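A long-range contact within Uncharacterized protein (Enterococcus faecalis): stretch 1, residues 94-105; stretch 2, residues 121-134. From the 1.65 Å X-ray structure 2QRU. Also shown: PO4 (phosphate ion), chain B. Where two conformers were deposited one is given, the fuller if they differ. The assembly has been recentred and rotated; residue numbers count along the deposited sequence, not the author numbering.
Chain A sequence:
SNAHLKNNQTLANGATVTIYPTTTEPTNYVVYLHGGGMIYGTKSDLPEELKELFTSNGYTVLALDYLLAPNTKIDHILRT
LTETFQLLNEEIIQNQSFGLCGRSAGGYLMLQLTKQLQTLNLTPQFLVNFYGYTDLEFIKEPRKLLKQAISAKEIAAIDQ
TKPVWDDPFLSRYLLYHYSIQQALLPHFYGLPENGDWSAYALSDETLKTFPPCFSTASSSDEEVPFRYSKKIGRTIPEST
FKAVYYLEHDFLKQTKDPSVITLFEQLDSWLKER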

# COMPACT_ATOMS: atom_id res chain seq x y z
N GLN A 94 4.25 -17.10 11.05
CA GLN A 94 5.01 -17.88 12.04
C GLN A 94 6.52 -17.84 11.82
O GLN A 94 7.19 -18.88 11.84
CB GLN A 94 4.50 -19.32 12.13
CG GLN A 94 3.03 -19.44 12.45
CD GLN A 94 2.58 -20.89 12.48
OE1 GLN A 94 3.34 -21.77 12.86
NE2 GLN A 94 1.35 -21.14 12.06
N ASN A 95 7.03 -16.63 11.59
CA ASN A 95 8.46 -16.36 11.42
C ASN A 95 9.08 -16.94 10.15
O ASN A 95 10.30 -16.95 10.03
CB ASN A 95 9.26 -16.76 12.67
CG ASN A 95 8.82 -15.99 13.90
OD1 ASN A 95 8.89 -14.76 13.93
ND2 ASN A 95 8.37 -16.72 14.92
N GLN A 96 8.25 -17.39 9.21
CA GLN A 96 8.72 -17.80 7.88
C GLN A 96 9.06 -16.56 7.04
O GLN A 96 8.65 -15.46 7.39
CB GLN A 96 7.65 -18.60 7.15
CG GLN A 96 7.37 -19.97 7.77
CD GLN A 96 8.37 -21.01 7.34
OE1 GLN A 96 8.99 -21.67 8.17
NE2 GLN A 96 8.54 -21.15 6.03
N SER A 97 9.80 -16.75 5.96
CA SER A 97 10.16 -15.64 5.08
C SER A 97 8.91 -14.98 4.53
O SER A 97 7.91 -15.65 4.24
CB SER A 97 11.04 -16.10 3.92
OG SER A 97 12.30 -16.54 4.39
N PHE A 98 8.97 -13.67 4.38
CA PHE A 98 7.85 -12.95 3.78
C PHE A 98 8.36 -11.71 3.08
O PHE A 98 9.39 -11.14 3.45
CB PHE A 98 6.81 -12.55 4.84
CG PHE A 98 7.33 -11.48 5.80
CD1 PHE A 98 8.11 -11.82 6.91
CD2 PHE A 98 7.08 -10.13 5.55
CE1 PHE A 98 8.61 -10.83 7.76
CE2 PHE A 98 7.59 -9.14 6.40
CZ PHE A 98 8.36 -9.50 7.49
N GLY A 99 7.63 -11.31 2.04
CA GLY A 99 7.83 -10.01 1.41
C GLY A 99 6.63 -9.13 1.63
O GLY A 99 5.59 -9.59 2.14
N LEU A 100 6.74 -7.87 1.24
CA LEU A 100 5.58 -6.97 1.35
C LEU A 100 5.29 -6.42 -0.05
O LEU A 100 6.21 -6.24 -0.86
CB LEU A 100 5.85 -5.80 2.28
CG LEU A 100 6.18 -6.16 3.73
CD1 LEU A 100 6.60 -4.88 4.51
CD2 LEU A 100 5.03 -6.88 4.44
N CYS A 101 4.03 -6.08 -0.31
CA CYS A 101 3.68 -5.42 -1.57
C CYS A 101 2.64 -4.36 -1.27
O CYS A 101 1.68 -4.62 -0.53
CB CYS A 101 3.09 -6.44 -2.53
SG CYS A 101 2.50 -5.75 -4.13
N GLY A 102 2.82 -3.17 -1.82
CA GLY A 102 1.92 -2.03 -1.48
C GLY A 102 1.50 -1.28 -2.74
O GLY A 102 2.33 -1.04 -3.63
N ARG A 103 0.23 -0.88 -2.77
CA ARG A 103 -0.35 -0.18 -3.90
C ARG A 103 -0.66 1.27 -3.43
O ARG A 103 -1.52 1.46 -2.56
CB ARG A 103 -1.65 -0.88 -4.25
CG ARG A 103 -2.43 -0.18 -5.33
CD ARG A 103 -3.65 -1.04 -5.73
NE ARG A 103 -4.46 -0.49 -6.81
CZ ARG A 103 -5.44 -1.20 -7.36
NH1 ARG A 103 -5.64 -2.45 -6.93
NH2 ARG A 103 -6.19 -0.70 -8.35
N SER A 104 0.02 2.24 -4.04
CA SER A 104 -0.17 3.67 -3.74
C SER A 104 -0.01 3.96 -2.24
O SER A 104 1.09 3.77 -1.69
CB SER A 104 -1.50 4.17 -4.33
OG SER A 104 -1.52 5.59 -4.23
N ALA A 105 -1.09 4.34 -1.55
CA ALA A 105 -0.94 4.56 -0.10
C ALA A 105 -0.41 3.29 0.58
O ALA A 105 0.30 3.37 1.58
CB ALA A 105 -2.28 4.95 0.51
N ASN A 121 12.97 -7.13 14.92
CA ASN A 121 13.68 -8.26 14.28
C ASN A 121 12.85 -9.06 13.27
O ASN A 121 12.91 -10.29 13.25
CB ASN A 121 14.25 -9.21 15.34
CG ASN A 121 15.49 -8.67 15.98
OD1 ASN A 121 16.48 -8.38 15.29
ND2 ASN A 121 15.46 -8.52 17.30
N LEU A 122 12.09 -8.36 12.42
CA LEU A 122 11.18 -8.99 11.48
C LEU A 122 11.31 -8.42 10.06
O LEU A 122 10.31 -8.09 9.39
CB LEU A 122 9.74 -8.83 11.95
CG LEU A 122 9.35 -9.74 13.11
CD1 LEU A 122 8.01 -9.29 13.67
CD2 LEU A 122 9.27 -11.17 12.60
N THR A 123 12.54 -8.37 9.58
CA THR A 123 12.82 -7.74 8.29
C THR A 123 12.20 -8.52 7.10
O THR A 123 12.38 -9.73 6.99
CB THR A 123 14.33 -7.63 8.08
OG1 THR A 123 14.94 -7.03 9.24
CG2 THR A 123 14.63 -6.81 6.84
N PRO A 124 11.46 -7.82 6.23
CA PRO A 124 10.94 -8.48 5.02
C PRO A 124 12.10 -8.97 4.16
O PRO A 124 13.18 -8.38 4.21
CB PRO A 124 10.21 -7.35 4.27
CG PRO A 124 9.87 -6.33 5.39
CD PRO A 124 11.07 -6.39 6.30
N GLN A 125 11.87 -10.02 3.37
CA GLN A 125 12.86 -10.52 2.43
C GLN A 125 13.00 -9.56 1.25
O GLN A 125 14.09 -9.43 0.67
CB GLN A 125 12.49 -11.94 1.93
CG GLN A 125 13.57 -12.60 1.04
CD GLN A 125 13.09 -13.87 0.29
OE1 GLN A 125 11.91 -14.00 -0.11
NE2 GLN A 125 14.02 -14.80 0.05
N PHE A 126 11.87 -8.96 0.86
CA PHE A 126 11.82 -8.05 -0.28
C PHE A 126 10.56 -7.21 -0.23
O PHE A 126 9.62 -7.51 0.54
CB PHE A 126 11.86 -8.84 -1.59
CG PHE A 126 10.67 -9.75 -1.77
CD1 PHE A 126 9.48 -9.28 -2.37
CD2 PHE A 126 10.76 -11.08 -1.39
CE1 PHE A 126 8.36 -10.14 -2.53
CE2 PHE A 126 9.69 -11.94 -1.53
CZ PHE A 126 8.47 -11.48 -2.11
N LEU A 127 10.53 -6.20 -1.07
CA LEU A 127 9.44 -5.22 -1.10
C LEU A 127 8.99 -4.99 -2.53
O LEU A 127 9.85 -5.03 -3.44
CB LEU A 127 9.92 -3.89 -0.54
CG LEU A 127 10.59 -3.88 0.87
CD1 LEU A 127 11.15 -2.48 1.12
CD2 LEU A 127 9.50 -4.29 1.90
N VAL A 128 7.70 -4.76 -2.78
CA VAL A 128 7.25 -4.44 -4.14
C VAL A 128 6.38 -3.19 -4.00
O VAL A 128 5.37 -3.18 -3.29
CB VAL A 128 6.44 -5.62 -4.76
CG1 VAL A 128 5.91 -5.24 -6.16
CG2 VAL A 128 7.29 -6.91 -4.82
N ASN A 129 6.84 -2.10 -4.60
CA ASN A 129 6.18 -0.80 -4.54
C ASN A 129 5.50 -0.47 -5.87
O ASN A 129 6.20 -0.29 -6.88
CB ASN A 129 7.24 0.28 -4.30
CG ASN A 129 6.65 1.65 -4.45
OD1 ASN A 129 5.66 1.95 -3.81
ND2 ASN A 129 7.26 2.48 -5.29
N PHE A 130 4.18 -0.38 -5.85
CA PHE A 130 3.40 0.19 -6.96
C PHE A 130 3.06 1.62 -6.60
O PHE A 130 2.14 1.85 -5.80
CB PHE A 130 2.14 -0.64 -7.17
CG PHE A 130 2.41 -1.92 -7.88
CD1 PHE A 130 2.42 -1.94 -9.29
CD2 PHE A 130 2.63 -3.08 -7.19
CE1 PHE A 130 2.70 -3.14 -9.99
CE2 PHE A 130 2.90 -4.28 -7.86
CZ PHE A 130 2.94 -4.33 -9.26
N TYR A 131 3.85 2.56 -7.15
CA TYR A 131 3.58 4.01 -7.09
C TYR A 131 3.19 4.55 -5.69
O TYR A 131 2.28 5.36 -5.51
CB TYR A 131 2.61 4.44 -8.21
CG TYR A 131 1.45 3.50 -8.46
CD1 TYR A 131 0.30 3.55 -7.68
CD2 TYR A 131 1.51 2.54 -9.47
CE1 TYR A 131 -0.79 2.68 -7.93
CE2 TYR A 131 0.45 1.65 -9.71
CZ TYR A 131 -0.69 1.72 -8.94
OH TYR A 131 -1.76 0.85 -9.24
N GLY A 132 3.96 4.07 -4.70
CA GLY A 132 3.84 4.61 -3.33
C GLY A 132 4.74 5.84 -3.15
O GLY A 132 5.17 6.49 -4.12
N TYR A 133 5.03 6.12 -1.88
CA TYR A 133 5.75 7.33 -1.50
C TYR A 133 6.38 7.16 -0.13
O TYR A 133 5.98 6.26 0.62
CB TYR A 133 4.83 8.53 -1.56
CG TYR A 133 3.41 8.32 -1.10
CD1 TYR A 133 2.41 7.88 -2.00
CD2 TYR A 133 3.02 8.61 0.22
CE1 TYR A 133 1.07 7.71 -1.59
CE2 TYR A 133 1.70 8.42 0.63
CZ TYR A 133 0.73 8.00 -0.28
OH TYR A 133 -0.59 7.84 0.10
N THR A 134 7.35 8.04 0.19
CA THR A 134 8.19 7.86 1.37
C THR A 134 7.91 8.96 2.40
O THR A 134 8.40 8.90 3.53
CB THR A 134 9.69 7.94 0.97
OG1 THR A 134 9.89 9.12 0.18
CG2 THR A 134 10.13 6.70 0.19
P PO4 B . -4.42 5.84 -3.94
O1 PO4 B . -3.47 6.97 -4.29
O2 PO4 B . -5.83 6.42 -3.83
O3 PO4 B . -4.49 4.80 -5.07
O4 PO4 B . -3.93 5.19 -2.65
O HOH W 1 11.30 -12.36 6.11
O HOH W 2 -2.39 7.71 -1.94

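Strand 98-103 runs parallel to the strand that ends at Phe130, and the residues covering most surface, Phe98, Ser104 and Leu100, show how the frame is closed at its ends and packed along its length. Phe98 starts with its CA-to-CB bond pointing away, yet at chi1 p its ring returns to the other stretch. Pro124 CA sits over one ring face, 4.0 Å from the centroid, while Leu122 O meets the edge, 3.1 Å from Phe98 CZ. The backbone does separate work: Gln125 N donates to Phe98 O at 2.7 Å, nearly straight.

Leu100 shows the parallel rule: it pairs with Leu127 but bonds to the residues on either side of it, Phe126 and Val128. Its N donates to Phe126 O (3.0 Å) and its O accepts from Val128 N (2.8 Å). Its CD1 packs on Pro124 CG at 3.7 Å and Leu127 CD2 at 3.9 Å. Gly99, just before it, leaves room for an aromatic lid: its CA lies 3.8 Å from the Phe126 ring centroid, and a CB there would clash with Phe126 CZ.

Ser104 ends the ladder, its N donating to Phe130 O at 2.8 Å. With positive phi, it also brings its CA to 3.5 Å from Tyr131 O and its O to 3.3 Å from Gly132 CA. Water 2 joins Ser104 OG (3.2 Å) to Tyr133 OH (2.7 Å).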